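Local coordinates for protein chlorite dismutase (Nitrobacter winogradskyi, PDB 3QPI) that binds heme b and, as a chlorite dismutase, converts chlorite into chloride and molecular oxygen, at residues 59-64 with 103-108; 77-82 with 124-129; 83-88 with 144-149. All coordinates share one frame; numbering follows the deposited sequence.

Interaction 1 (59-64 with 103-108). With HEM (protoporphyrin IX containing Fe), chain C.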
loop_
_atom_site.group_PDB
_atom_site.type_symbol
_atom_site.label_atom_id
_atom_site.label_comp_id
_atom_site.label_asym_id
_atom_site.label_seq_id
_atom_site.Cartn_x
_atom_site.Cartn_y
_atom_site.Cartn_z
ATOM N N ALA A 59 -3.709 4.634 13.969
ATOM C CA ALA A 59 -4.931 4.488 13.165
ATOM C C ALA A 59 -5.626 5.838 12.921
ATOM O O ALA A 59 -5.827 6.627 13.852
ATOM C CB ALA A 59 -5.872 3.535 13.843
ATOM N N ARG A 60 -5.969 6.102 11.667
ATOM C CA ARG A 60 -6.710 7.300 11.290
ATOM C C ARG A 60 -8.213 7.040 11.129
ATOM O O ARG A 60 -9.013 7.952 11.277
ATOM C CB ARG A 60 -6.158 7.854 9.976
ATOM C CG ARG A 60 -4.624 7.896 9.917
ATOM C CD ARG A 60 -4.063 8.924 10.898
ATOM N NE ARG A 60 -2.828 9.559 10.419
ATOM C CZ ARG A 60 -1.624 9.084 10.671
ATOM N NH1 ARG A 60 -1.504 7.968 11.380
ATOM N NH2 ARG A 60 -0.540 9.702 10.200
ATOM N N TYR A 61 -8.598 5.801 10.821
ATOM C CA TYR A 61 -10.009 5.486 10.576
ATOM C C TYR A 61 -10.515 4.285 11.369
ATOM O O TYR A 61 -11.688 4.240 11.724
ATOM C CB TYR A 61 -10.265 5.290 9.081
ATOM C CG TYR A 61 -9.976 6.550 8.296
ATOM C CD1 TYR A 61 -8.843 6.641 7.492
ATOM C CD2 TYR A 61 -10.803 7.671 8.402
ATOM C CE1 TYR A 61 -8.546 7.795 6.795
ATOM C CE2 TYR A 61 -10.505 8.850 7.719
ATOM C CZ TYR A 61 -9.372 8.893 6.905
ATOM O OH TYR A 61 -9.041 10.017 6.197
ATOM N N VAL A 62 -9.638 3.331 11.665
ATOM C CA VAL A 62 -10.063 2.088 12.293
ATOM C C VAL A 62 -10.715 2.300 13.648
ATOM O O VAL A 62 -10.184 2.978 14.521
ATOM C CB VAL A 62 -8.885 1.076 12.460
ATOM C CG1 VAL A 62 -9.192 0.024 13.562
ATOM C CG2 VAL A 62 -8.618 0.387 11.165
ATOM N N GLU A 63 -11.863 1.680 13.825
ATOM C CA GLU A 63 -12.532 1.689 15.104
ATOM C C GLU A 63 -12.263 0.377 15.825
ATOM O O GLU A 63 -11.801 -0.599 15.210
ATOM C CB GLU A 63 -14.018 1.942 14.876
ATOM C CG GLU A 63 -14.187 3.209 14.069
ATOM C CD GLU A 63 -15.624 3.656 13.891
ATOM O OE1 GLU A 63 -16.569 2.880 14.181
ATOM O OE2 GLU A 63 -15.800 4.802 13.433
ATOM N N ARG A 64 -12.537 0.357 17.126
ATOM C CA ARG A 64 -12.164 -0.788 17.955
ATOM C C ARG A 64 -12.703 -2.126 17.416
ATOM O O ARG A 64 -11.963 -3.108 17.343
ATOM C CB ARG A 64 -12.620 -0.584 19.404
ATOM C CG ARG A 64 -12.318 -1.774 20.309
ATOM C CD ARG A 64 -10.831 -2.155 20.262
ATOM N NE ARG A 64 -9.984 -1.074 20.777
ATOM C CZ ARG A 64 -8.654 -1.062 20.734
ATOM N NH1 ARG A 64 -7.988 -2.076 20.189
ATOM N NH2 ARG A 64 -7.986 -0.029 21.238
ATOM N N GLU A 103 -16.412 13.058 7.048
ATOM C CA GLU A 103 -16.641 12.894 5.614
ATOM C C GLU A 103 -15.646 11.911 4.972
ATOM O O GLU A 103 -16.001 11.140 4.080
ATOM C CB GLU A 103 -16.566 14.256 4.920
ATOM C CG GLU A 103 -17.627 15.233 5.409
ATOM C CD GLU A 103 -17.479 16.638 4.828
ATOM O OE1 GLU A 103 -16.352 17.036 4.438
ATOM O OE2 GLU A 103 -18.515 17.347 4.760
ATOM N N ARG A 104 -14.396 11.945 5.411
ATOM C CA ARG A 104 -13.411 10.996 4.890
ATOM C C ARG A 104 -13.725 9.566 5.386
ATOM O O ARG A 104 -13.688 8.615 4.598
ATOM C CB ARG A 104 -11.981 11.452 5.210
ATOM C CG ARG A 104 -11.400 12.380 4.110
ATOM C CD ARG A 104 -10.035 13.004 4.471
ATOM N NE ARG A 104 -10.181 14.079 5.457
ATOM C CZ ARG A 104 -9.970 13.955 6.775
ATOM N NH1 ARG A 104 -9.553 12.802 7.307
ATOM N NH2 ARG A 104 -10.171 15.005 7.572
ATOM N N ARG A 105 -14.095 9.422 6.660
ATOM C CA ARG A 105 -14.454 8.113 7.209
ATOM C C ARG A 105 -15.647 7.492 6.471
ATOM O O ARG A 105 -15.666 6.291 6.210
ATOM C CB ARG A 105 -14.776 8.229 8.699
ATOM C CG ARG A 105 -15.530 7.032 9.271
ATOM C CD ARG A 105 -14.701 5.734 9.308
ATOM N NE ARG A 105 -15.550 4.592 9.648
ATOM C CZ ARG A 105 -15.114 3.395 10.025
ATOM N NH1 ARG A 105 -13.802 3.141 10.123
ATOM N NH2 ARG A 105 -16.005 2.440 10.302
ATOM N N ALA A 106 -16.640 8.315 6.135
ATOM C CA ALA A 106 -17.836 7.834 5.446
ATOM C C ALA A 106 -17.525 7.283 4.039
ATOM O O ALA A 106 -17.990 6.211 3.660
ATOM C CB ALA A 106 -18.899 8.970 5.371
ATOM N N ILE A 107 -16.759 8.037 3.261
ATOM C CA ILE A 107 -16.282 7.565 1.972
ATOM C C ILE A 107 -15.425 6.304 2.108
ATOM O O ILE A 107 -15.668 5.315 1.419
ATOM C CB ILE A 107 -15.470 8.662 1.260
ATOM C CG1 ILE A 107 -16.394 9.853 0.951
ATOM C CG2 ILE A 107 -14.791 8.106 -0.004
ATOM C CD1 ILE A 107 -15.687 11.050 0.338
ATOM N N PHE A 108 -14.435 6.348 3.003
ATOM C CA PHE A 108 -13.483 5.253 3.182
ATOM C C PHE A 108 -14.203 3.963 3.536
ATOM O O PHE A 108 -13.981 2.940 2.907
ATOM C CB PHE A 108 -12.469 5.629 4.278
ATOM C CG PHE A 108 -11.583 4.483 4.751
ATOM C CD1 PHE A 108 -10.390 4.189 4.096
ATOM C CD2 PHE A 108 -11.918 3.744 5.880
ATOM C CE1 PHE A 108 -9.556 3.166 4.554
ATOM C CE2 PHE A 108 -11.084 2.712 6.336
ATOM C CZ PHE A 108 -9.915 2.425 5.667
HETATM C CHA HEM C . -5.879 2.144 4.850
HETATM C CHB HEM C . -7.203 -2.411 5.487
HETATM C CHC HEM C . -5.642 -3.492 1.010
HETATM C CHD HEM C . -4.623 1.075 0.330
HETATM C C1A HEM C . -6.339 0.976 5.355
HETATM C C2A HEM C . -6.855 0.884 6.712
HETATM C C3A HEM C . -7.228 -0.391 6.941
HETATM C C4A HEM C . -6.955 -1.114 5.700
HETATM C CMA HEM C . -7.864 -0.950 8.266
HETATM C CAA HEM C . -6.949 2.119 7.622
HETATM C CBA HEM C . -5.787 2.275 8.592
HETATM C CGA HEM C . -6.166 3.416 9.513
HETATM O O1A HEM C . -5.507 4.465 9.380
HETATM O O2A HEM C . -7.122 3.304 10.345
HETATM C C1B HEM C . -6.859 -3.024 4.332
HETATM C C2B HEM C . -6.933 -4.457 4.189
HETATM C C3B HEM C . -6.466 -4.752 2.984
HETATM C C4B HEM C . -6.112 -3.521 2.304
HETATM C CMB HEM C . -7.401 -5.500 5.236
HETATM C CAB HEM C . -6.386 -6.196 2.439
HETATM C CBB HEM C . -5.238 -6.637 1.920
HETATM C C1C HEM C . -5.249 -2.364 0.399
HETATM C C2C HEM C . -4.706 -2.209 -0.951
HETATM C C3C HEM C . -4.397 -0.921 -1.092
HETATM C C4C HEM C . -4.779 -0.250 0.137
HETATM C CMC HEM C . -4.469 -3.367 -1.949
HETATM C CAC HEM C . -3.817 -0.158 -2.295
HETATM C CBC HEM C . -4.025 -0.625 -3.535
HETATM C C1D HEM C . -4.809 1.777 1.454
HETATM C C2D HEM C . -4.551 3.193 1.555
HETATM C C3D HEM C . -4.948 3.503 2.992
HETATM C C4D HEM C . -5.415 2.261 3.562
HETATM C CMD HEM C . -3.993 4.209 0.506
HETATM C CAD HEM C . -4.902 4.865 3.697
HETATM C CBD HEM C . -6.305 5.471 3.538
HETATM C CGD HEM C . -6.294 6.893 4.053
HETATM O O1D HEM C . -5.873 7.091 5.216
HETATM O O2D HEM C . -6.703 7.825 3.306
HETATM N NA HEM C . -6.384 -0.281 4.727
HETATM N NB HEM C . -6.352 -2.452 3.165
HETATM N NC HEM C . -5.289 -1.152 1.029
HETATM N ND HEM C . -5.333 1.253 2.648
HETATM FE FE HEM C . -5.941 -0.550 2.728
#
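Tyr-61 is the centre of this contact, its ring slotted between the helix that carries Arg-104, Arg-105 and Phe-108 and one heme propionate. CB is already directed at the helix, and with CG anti to the carbonyl carbon (chi1 -62°) the ring lies against Phe-108 on one flank while OH is carried out to Arg-104. Tyr-61 CB packs 3.9 Å from Phe-108 CE2. The two rings lie at 22° to one another but are slid apart, with Tyr-61 CG over one face of Phe-108, near the rim. At the far end, Arg-104 NH1 donates to Tyr-61 OH at 3.0 Å, with the hydroxyl in the guanidinium plane. That guanidinium has further partners in Met-99 O and Gln-101 OE1, so the group gripping the phenol is itself anchored. In the plane of the tyrosine ring, at its edge, heme O1D lies 3.2 Å from Tyr-61 CE1.

Arg-105 reaches back along the tyrosine in the opposite sense and brings NH1 to 2.9 Å from Tyr-61 O. The Glu-63 carboxylate stacks over one face of this guanidinium, nearly parallel to it; OE2 to NE at 3.8 Å is a long salt bridge of charges alone, and the main ionic partner of Arg-105 is Glu-66.

The loop backbone meets the other propionate. Arg-60 N donates to heme O1A at 2.9 Å. Val-62 N donates to heme O2A at 2.8 Å, an oxygen that Tyr-61 N binds too. Phe-108, whose ring stacks on that of His-114, the axial ligand of the heme iron, puts CZ 3.6 Å from heme CAA. The arrangement forms the propionate side of the heme b pocket of a chlorite dismutase.

Interaction 2 (77-82 with 124-129). With HEM (protoporphyrin IX containing Fe), chain C.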
loop_
_atom_site.group_PDB
_atom_site.type_symbol
_atom_site.label_atom_id
_atom_site.label_comp_id
_atom_site.label_asym_id
_atom_site.label_seq_id
_atom_site.Cartn_x
_atom_site.Cartn_y
_atom_site.Cartn_z
ATOM N N LEU A 77 4.274 -9.610 8.275
ATOM C CA LEU A 77 5.276 -9.596 7.227
ATOM C C LEU A 77 6.300 -10.700 7.499
ATOM O O LEU A 77 6.439 -11.165 8.631
ATOM C CB LEU A 77 5.983 -8.233 7.177
ATOM C CG LEU A 77 5.069 -6.989 7.095
ATOM C CD1 LEU A 77 5.870 -5.688 7.015
ATOM C CD2 LEU A 77 4.108 -7.092 5.913
ATOM N N GLY A 78 7.016 -11.110 6.460
ATOM C CA GLY A 78 8.136 -12.013 6.620
ATOM C C GLY A 78 7.780 -13.492 6.642
ATOM O O GLY A 78 8.608 -14.299 7.041
ATOM N N ARG A 79 6.567 -13.856 6.215
ATOM C CA ARG A 79 6.188 -15.272 6.159
ATOM C C ARG A 79 7.077 -15.990 5.159
ATOM O O ARG A 79 7.317 -15.495 4.057
ATOM C CB ARG A 79 4.728 -15.458 5.764
ATOM C CG ARG A 79 3.733 -14.961 6.795
ATOM C CD ARG A 79 2.323 -14.972 6.236
ATOM N NE ARG A 79 2.131 -14.035 5.126
ATOM C CZ ARG A 79 0.993 -13.933 4.437
ATOM N NH1 ARG A 79 -0.036 -14.717 4.759
ATOM N NH2 ARG A 79 0.874 -13.047 3.439
ATOM N N ASN A 80 7.562 -17.162 5.539
ATOM C CA ASN A 80 8.429 -17.915 4.654
ATOM C C ASN A 80 7.804 -18.171 3.284
ATOM O O ASN A 80 8.498 -18.086 2.274
ATOM C CB ASN A 80 8.849 -19.234 5.296
ATOM C CG ASN A 80 9.618 -19.028 6.580
ATOM O OD1 ASN A 80 10.267 -17.992 6.776
ATOM N ND2 ASN A 80 9.544 -20.011 7.475
ATOM N N GLU A 81 6.509 -18.470 3.239
ATOM C CA GLU A 81 5.861 -18.736 1.949
ATOM C C GLU A 81 5.515 -17.463 1.156
ATOM O O GLU A 81 5.300 -17.518 -0.063
ATOM C CB GLU A 81 4.601 -19.590 2.130
ATOM C CG GLU A 81 3.372 -18.828 2.598
ATOM C CD GLU A 81 3.371 -18.532 4.094
ATOM O OE1 GLU A 81 4.414 -18.787 4.759
ATOM O OE2 GLU A 81 2.318 -18.038 4.594
ATOM N N ALA A 82 5.472 -16.316 1.830
ATOM C CA ALA A 82 5.025 -15.100 1.168
ATOM C C ALA A 82 6.185 -14.517 0.371
ATOM O O ALA A 82 6.822 -13.559 0.798
ATOM C CB ALA A 82 4.474 -14.085 2.192
ATOM N N ALA A 124 -4.475 -14.478 3.488
ATOM C CA ALA A 124 -3.642 -14.581 2.287
ATOM C C ALA A 124 -2.722 -13.352 2.090
ATOM O O ALA A 124 -1.509 -13.497 1.916
ATOM C CB ALA A 124 -4.515 -14.806 1.046
ATOM N N ILE A 125 -3.299 -12.151 2.122
ATOM C CA ILE A 125 -2.535 -10.942 1.850
ATOM C C ILE A 125 -2.164 -10.264 3.169
ATOM O O ILE A 125 -3.046 -9.876 3.910
ATOM C CB ILE A 125 -3.354 -9.925 0.979
ATOM C CG1 ILE A 125 -4.040 -10.618 -0.217
ATOM C CG2 ILE A 125 -2.467 -8.780 0.511
ATOM C CD1 ILE A 125 -3.061 -11.249 -1.239
ATOM N N ALA A 126 -0.870 -10.159 3.468
ATOM C CA ALA A 126 -0.393 -9.377 4.608
ATOM C C ALA A 126 -0.064 -7.974 4.123
ATOM O O ALA A 126 0.327 -7.794 2.964
ATOM C CB ALA A 126 0.863 -10.026 5.247
ATOM N N ARG A 127 -0.200 -6.985 5.005
ATOM C CA ARG A 127 -0.070 -5.583 4.595
ATOM C C ARG A 127 0.635 -4.738 5.645
ATOM O O ARG A 127 0.609 -5.048 6.842
ATOM C CB ARG A 127 -1.457 -4.965 4.346
ATOM C CG ARG A 127 -2.257 -4.759 5.625
ATOM C CD ARG A 127 -3.666 -4.213 5.400
ATOM N NE ARG A 127 -4.167 -3.661 6.655
ATOM C CZ ARG A 127 -4.537 -4.410 7.696
ATOM N NH1 ARG A 127 -4.490 -5.736 7.615
ATOM N NH2 ARG A 127 -4.947 -3.841 8.821
ATOM N N GLN A 128 1.247 -3.655 5.176
ATOM C CA GLN A 128 1.707 -2.594 6.048
ATOM C C GLN A 128 1.543 -1.252 5.341
ATOM O O GLN A 128 1.919 -1.101 4.181
ATOM C CB GLN A 128 3.172 -2.789 6.449
ATOM C CG GLN A 128 3.710 -1.650 7.380
ATOM C CD GLN A 128 2.954 -1.566 8.712
ATOM O OE1 GLN A 128 2.975 -2.513 9.502
ATOM N NE2 GLN A 128 2.275 -0.443 8.956
ATOM N N LEU A 129 0.995 -0.283 6.064
ATOM C CA LEU A 129 0.768 1.056 5.553
ATOM C C LEU A 129 1.789 2.049 6.111
ATOM O O LEU A 129 2.020 2.097 7.318
ATOM C CB LEU A 129 -0.636 1.505 5.971
ATOM C CG LEU A 129 -1.044 2.936 5.641
ATOM C CD1 LEU A 129 -1.147 3.169 4.119
ATOM C CD2 LEU A 129 -2.372 3.251 6.330
HETATM C CHA HEM C . -5.879 2.144 4.850
HETATM C CHB HEM C . -7.203 -2.411 5.487
HETATM C CHC HEM C . -5.642 -3.492 1.010
HETATM C CHD HEM C . -4.623 1.075 0.330
HETATM C C1A HEM C . -6.339 0.976 5.355
HETATM C C2A HEM C . -6.855 0.884 6.712
HETATM C C3A HEM C . -7.228 -0.391 6.941
HETATM C C4A HEM C . -6.955 -1.114 5.700
HETATM C CMA HEM C . -7.864 -0.950 8.266
HETATM C CAA HEM C . -6.949 2.119 7.622
HETATM C CBA HEM C . -5.787 2.275 8.592
HETATM C CGA HEM C . -6.166 3.416 9.513
HETATM O O1A HEM C . -5.507 4.465 9.380
HETATM O O2A HEM C . -7.122 3.304 10.345
HETATM C C1B HEM C . -6.859 -3.024 4.332
HETATM C C2B HEM C . -6.933 -4.457 4.189
HETATM C C3B HEM C . -6.466 -4.752 2.984
HETATM C C4B HEM C . -6.112 -3.521 2.304
HETATM C CMB HEM C . -7.401 -5.500 5.236
HETATM C CAB HEM C . -6.386 -6.196 2.439
HETATM C CBB HEM C . -5.238 -6.637 1.920
HETATM C C1C HEM C . -5.249 -2.364 0.399
HETATM C C2C HEM C . -4.706 -2.209 -0.951
HETATM C C3C HEM C . -4.397 -0.921 -1.092
HETATM C C4C HEM C . -4.779 -0.250 0.137
HETATM C CMC HEM C . -4.469 -3.367 -1.949
HETATM C CAC HEM C . -3.817 -0.158 -2.295
HETATM C CBC HEM C . -4.025 -0.625 -3.535
HETATM C C1D HEM C . -4.809 1.777 1.454
HETATM C C2D HEM C . -4.551 3.193 1.555
HETATM C C3D HEM C . -4.948 3.503 2.992
HETATM C C4D HEM C . -5.415 2.261 3.562
HETATM C CMD HEM C . -3.993 4.209 0.506
HETATM C CAD HEM C . -4.902 4.865 3.697
HETATM C CBD HEM C . -6.305 5.471 3.538
HETATM C CGD HEM C . -6.294 6.893 4.053
HETATM O O1D HEM C . -5.873 7.091 5.216
HETATM O O2D HEM C . -6.703 7.825 3.306
HETATM N NA HEM C . -6.384 -0.281 4.727
HETATM N NB HEM C . -6.352 -2.452 3.165
HETATM N NC HEM C . -5.289 -1.152 1.029
HETATM N ND HEM C . -5.333 1.253 2.648
HETATM FE FE HEM C . -5.941 -0.550 2.728
#
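Arg-79 supplies the polar part of this contact, the bend of its chain at chi3 (-65°) turning the guanidinium to Ala-124 O. Arg-79 NH2 donates to Ala-124 O at 2.9 Å and 160°, the oxygen close to the guanidinium plane while the donor stands above the carbonyl plane; a weak second bond runs from Arg-79 NH1 to the same oxygen at 3.4 Å. NH1 also binds Pro-123 O, so one arginine ties down two successive carbonyls. Ala-126 CB lies 3.5 Å from Arg-79 NH2.

The apolar contacts are looser. Leu-77 CD1 rests 4.0 Å from Gln-128 CB, the two side chains crossing at about a right angle, and Leu-77 CD2 is 4.4 Å from Ala-126 CB.

Heme contacts come from the other side of the strand. The extended chain of Arg-127 comes down onto the porphyrin face, NE 3.5 Å from heme CHB, with heme CMB over one face of the guanidinium; Gln-74 OE1 holds its NH1. Ile-125 CG2 meets the vinyl carbon CBB and Leu-129 CD2 the meso carbon CHA. The outermost strand of the antiparallel sheet within this chain thus lines the heme pocket of the chlorite dismutase fold, a member of the dimeric alpha-beta barrel clan.

Interaction 3 (83-88 with 144-149). With HEM (protoporphyrin IX containing Fe), chain C.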
loop_
_atom_site.group_PDB
_atom_site.type_symbol
_atom_site.label_atom_id
_atom_site.label_comp_id
_atom_site.label_asym_id
_atom_site.label_seq_id
_atom_site.Cartn_x
_atom_site.Cartn_y
_atom_site.Cartn_z
ATOM N N THR A 83 6.460 -15.112 -0.787
ATOM C CA THR A 83 7.626 -14.771 -1.599
ATOM C C THR A 83 7.339 -13.767 -2.713
ATOM O O THR A 83 8.187 -13.514 -3.570
ATOM C CB THR A 83 8.212 -16.030 -2.248
ATOM O OG1 THR A 83 7.231 -16.624 -3.107
ATOM C CG2 THR A 83 8.654 -17.054 -1.180
ATOM N N ARG A 84 6.148 -13.189 -2.699
ATOM C CA ARG A 84 5.776 -12.193 -3.693
ATOM C C ARG A 84 5.293 -11.007 -2.909
ATOM O O ARG A 84 4.810 -11.155 -1.779
ATOM C CB ARG A 84 4.666 -12.710 -4.639
ATOM C CG ARG A 84 5.105 -13.868 -5.589
ATOM C CD ARG A 84 6.131 -13.414 -6.634
ATOM N NE ARG A 84 6.657 -14.528 -7.432
ATOM C CZ ARG A 84 7.702 -15.292 -7.087
ATOM N NH1 ARG A 84 8.363 -15.091 -5.941
ATOM N NH2 ARG A 84 8.106 -16.259 -7.901
ATOM N N ALA A 85 5.431 -9.827 -3.493
ATOM C CA ALA A 85 5.024 -8.625 -2.798
ATOM C C ALA A 85 4.655 -7.529 -3.785
ATOM O O ALA A 85 4.961 -7.620 -4.996
ATOM C CB ALA A 85 6.157 -8.164 -1.861
ATOM N N ALA A 86 3.988 -6.501 -3.264
ATOM C CA ALA A 86 3.647 -5.323 -4.042
ATOM C C ALA A 86 3.888 -4.067 -3.219
ATOM O O ALA A 86 3.629 -4.017 -2.014
ATOM C CB ALA A 86 2.181 -5.371 -4.508
ATOM N N LEU A 87 4.387 -3.053 -3.900
ATOM C CA LEU A 87 4.525 -1.734 -3.335
ATOM C C LEU A 87 3.675 -0.799 -4.198
ATOM O O LEU A 87 3.920 -0.673 -5.404
ATOM C CB LEU A 87 5.996 -1.318 -3.355
ATOM C CG LEU A 87 6.302 0.128 -2.907
ATOM C CD1 LEU A 87 5.899 0.370 -1.465
ATOM C CD2 LEU A 87 7.765 0.404 -3.092
ATOM N N ILE A 88 2.665 -0.171 -3.597
ATOM C CA ILE A 88 1.792 0.745 -4.327
ATOM C C ILE A 88 1.765 2.129 -3.655
ATOM O O ILE A 88 1.044 2.347 -2.669
ATOM C CB ILE A 88 0.373 0.172 -4.474
ATOM C CG1 ILE A 88 0.409 -1.206 -5.165
ATOM C CG2 ILE A 88 -0.534 1.136 -5.271
ATOM C CD1 ILE A 88 -0.930 -1.939 -5.125
ATOM N N TRP A 144 2.255 -1.584 1.234
ATOM C CA TRP A 144 3.173 -2.701 1.102
ATOM C C TRP A 144 2.389 -3.966 1.406
ATOM O O TRP A 144 1.681 -4.031 2.428
ATOM C CB TRP A 144 4.333 -2.540 2.096
ATOM C CG TRP A 144 5.216 -3.723 2.139
ATOM C CD1 TRP A 144 5.282 -4.666 3.123
ATOM C CD2 TRP A 144 6.146 -4.126 1.125
ATOM N NE1 TRP A 144 6.203 -5.627 2.792
ATOM C CE2 TRP A 144 6.750 -5.327 1.570
ATOM C CE3 TRP A 144 6.522 -3.592 -0.118
ATOM C CZ2 TRP A 144 7.727 -6.006 0.820
ATOM C CZ3 TRP A 144 7.489 -4.270 -0.874
ATOM C CH2 TRP A 144 8.088 -5.465 -0.393
ATOM N N PHE A 145 2.504 -4.947 0.507
ATOM C CA PHE A 145 1.760 -6.199 0.599
ATOM C C PHE A 145 2.674 -7.387 0.295
ATOM O O PHE A 145 3.531 -7.308 -0.594
ATOM C CB PHE A 145 0.587 -6.181 -0.412
ATOM C CG PHE A 145 -0.271 -4.966 -0.283
ATOM C CD1 PHE A 145 -1.280 -4.923 0.665
ATOM C CD2 PHE A 145 -0.034 -3.846 -1.070
ATOM C CE1 PHE A 145 -2.040 -3.795 0.815
ATOM C CE2 PHE A 145 -0.781 -2.710 -0.920
ATOM C CZ PHE A 145 -1.800 -2.679 0.016
ATOM N N GLU A 146 2.463 -8.485 1.011
ATOM C CA GLU A 146 3.219 -9.710 0.804
ATOM C C GLU A 146 2.261 -10.872 0.726
ATOM O O GLU A 146 1.293 -10.921 1.495
ATOM C CB GLU A 146 4.175 -9.966 1.972
ATOM C CG GLU A 146 5.092 -8.843 2.259
ATOM C CD GLU A 146 6.089 -9.161 3.383
ATOM O OE1 GLU A 146 5.993 -10.239 4.036
ATOM O OE2 GLU A 146 6.965 -8.311 3.608
ATOM N N TYR A 147 2.552 -11.821 -0.166
ATOM C CA TYR A 147 1.680 -12.984 -0.376
ATOM C C TYR A 147 2.411 -14.115 -1.093
ATOM O O TYR A 147 3.433 -13.898 -1.743
ATOM C CB TYR A 147 0.457 -12.581 -1.191
ATOM C CG TYR A 147 0.797 -11.672 -2.346
ATOM C CD1 TYR A 147 0.861 -10.294 -2.168
ATOM C CD2 TYR A 147 1.060 -12.177 -3.607
ATOM C CE1 TYR A 147 1.175 -9.449 -3.209
ATOM C CE2 TYR A 147 1.371 -11.324 -4.672
ATOM C CZ TYR A 147 1.429 -9.956 -4.463
ATOM O OH TYR A 147 1.749 -9.080 -5.497
ATOM N N ALA A 148 1.877 -15.323 -0.975
ATOM C CA ALA A 148 2.409 -16.471 -1.702
ATOM C C ALA A 148 2.137 -16.300 -3.194
ATOM O O ALA A 148 1.163 -15.648 -3.570
ATOM C CB ALA A 148 1.790 -17.761 -1.175
ATOM N N PRO A 149 3.001 -16.871 -4.052
ATOM C CA PRO A 149 2.787 -16.722 -5.493
ATOM C C PRO A 149 1.362 -17.130 -5.903
ATOM O O PRO A 149 0.783 -16.495 -6.788
ATOM C CB PRO A 149 3.813 -17.681 -6.121
ATOM C CG PRO A 149 4.876 -17.894 -5.079
ATOM C CD PRO A 149 4.175 -17.715 -3.733
HETATM C CHA HEM C . -5.879 2.144 4.850
HETATM C CHB HEM C . -7.203 -2.411 5.487
HETATM C CHC HEM C . -5.642 -3.492 1.010
HETATM C CHD HEM C . -4.623 1.075 0.330
HETATM C C1A HEM C . -6.339 0.976 5.355
HETATM C C2A HEM C . -6.855 0.884 6.712
HETATM C C3A HEM C . -7.228 -0.391 6.941
HETATM C C4A HEM C . -6.955 -1.114 5.700
HETATM C CMA HEM C . -7.864 -0.950 8.266
HETATM C CAA HEM C . -6.949 2.119 7.622
HETATM C CBA HEM C . -5.787 2.275 8.592
HETATM C CGA HEM C . -6.166 3.416 9.513
HETATM O O1A HEM C . -5.507 4.465 9.380
HETATM O O2A HEM C . -7.122 3.304 10.345
HETATM C C1B HEM C . -6.859 -3.024 4.332
HETATM C C2B HEM C . -6.933 -4.457 4.189
HETATM C C3B HEM C . -6.466 -4.752 2.984
HETATM C C4B HEM C . -6.112 -3.521 2.304
HETATM C CMB HEM C . -7.401 -5.500 5.236
HETATM C CAB HEM C . -6.386 -6.196 2.439
HETATM C CBB HEM C . -5.238 -6.637 1.920
HETATM C C1C HEM C . -5.249 -2.364 0.399
HETATM C C2C HEM C . -4.706 -2.209 -0.951
HETATM C C3C HEM C . -4.397 -0.921 -1.092
HETATM C C4C HEM C . -4.779 -0.250 0.137
HETATM C CMC HEM C . -4.469 -3.367 -1.949
HETATM C CAC HEM C . -3.817 -0.158 -2.295
HETATM C CBC HEM C . -4.025 -0.625 -3.535
HETATM C C1D HEM C . -4.809 1.777 1.454
HETATM C C2D HEM C . -4.551 3.193 1.555
HETATM C C3D HEM C . -4.948 3.503 2.992
HETATM C C4D HEM C . -5.415 2.261 3.562
HETATM C CMD HEM C . -3.993 4.209 0.506
HETATM C CAD HEM C . -4.902 4.865 3.697
HETATM C CBD HEM C . -6.305 5.471 3.538
HETATM C CGD HEM C . -6.294 6.893 4.053
HETATM O O1D HEM C . -5.873 7.091 5.216
HETATM O O2D HEM C . -6.703 7.825 3.306
HETATM N NA HEM C . -6.384 -0.281 4.727
HETATM N NB HEM C . -6.352 -2.452 3.165
HETATM N NC HEM C . -5.289 -1.152 1.029
HETATM N ND HEM C . -5.333 1.253 2.648
HETATM FE FE HEM C . -5.941 -0.550 2.728
HETATM O O HOH W 1 4.571 -9.837 -6.904
#
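Trp-144, with CG anti to its backbone N (chi1 173°), swings its indole across to the neighbouring strand, where CH2 lies 3.6 Å from Ala-85 CB and Leu-87 CB meets the ring edge. Tyr-147, on the other face of the sheet, has CG between its backbone N and carbonyl carbon (chi1 43°), which folds the ring back until Arg-84 O lies over the centre of one face. Beyond it, a water donates to Ala-85 O and bonds Tyr-147 OH at 3.2 Å.

The antiparallel strands are joined by paired backbone bonds at Arg-84 with Tyr-147 and Ala-86 with Phe-145, including Ala-86 N to Phe-145 O at 2.8 Å. At the strand end, Thr-83 and Arg-84 both face Tyr-147, a classic beta bulge.

At the heme end of the tyrosine's face, Phe-145 packs on pyrrole C, CE1 3.5 Å from heme C1C, and Ile-88 CD1 touches a heme vinyl.

Trp-144 NE1 donates to Glu-146 OE2 at 2.9 Å. An alanine at Trp-144 would probably leave a gap beside Ala-85 and Leu-87 and Glu-146 OE2 without its indole donor. The buried carboxylate takes an N-H on each oxygen, from the indole and from Gly-78 N, which would probably ease the cost of burying its charge.

All three contacts touch the same heme, from two sides of the chain. Interactions 2 and 3 have centres about 7 Å apart and adjoin: a probable hydrogen bond of 2.8 Å runs from Gln-128 N to Trp-144 O, and strands 126-131 and 141-147 are neighbours in the antiparallel sheet, with 84-92 next. Interaction 1, joining the loop before helix 64-73 to helix 101-111, lies about 23 Å from interaction 2 and 25 Å from interaction 3, centre to centre. Along the chain the first segments come in order, 59-64, 77-82 and 83-88, followed by their partners in the same order, so every pair of contacts crosses. Segments distant in sequence thus meet at one heme, the loop of interaction 1 holding a propionate and the strands of 2 and 3 meeting the porphyrin.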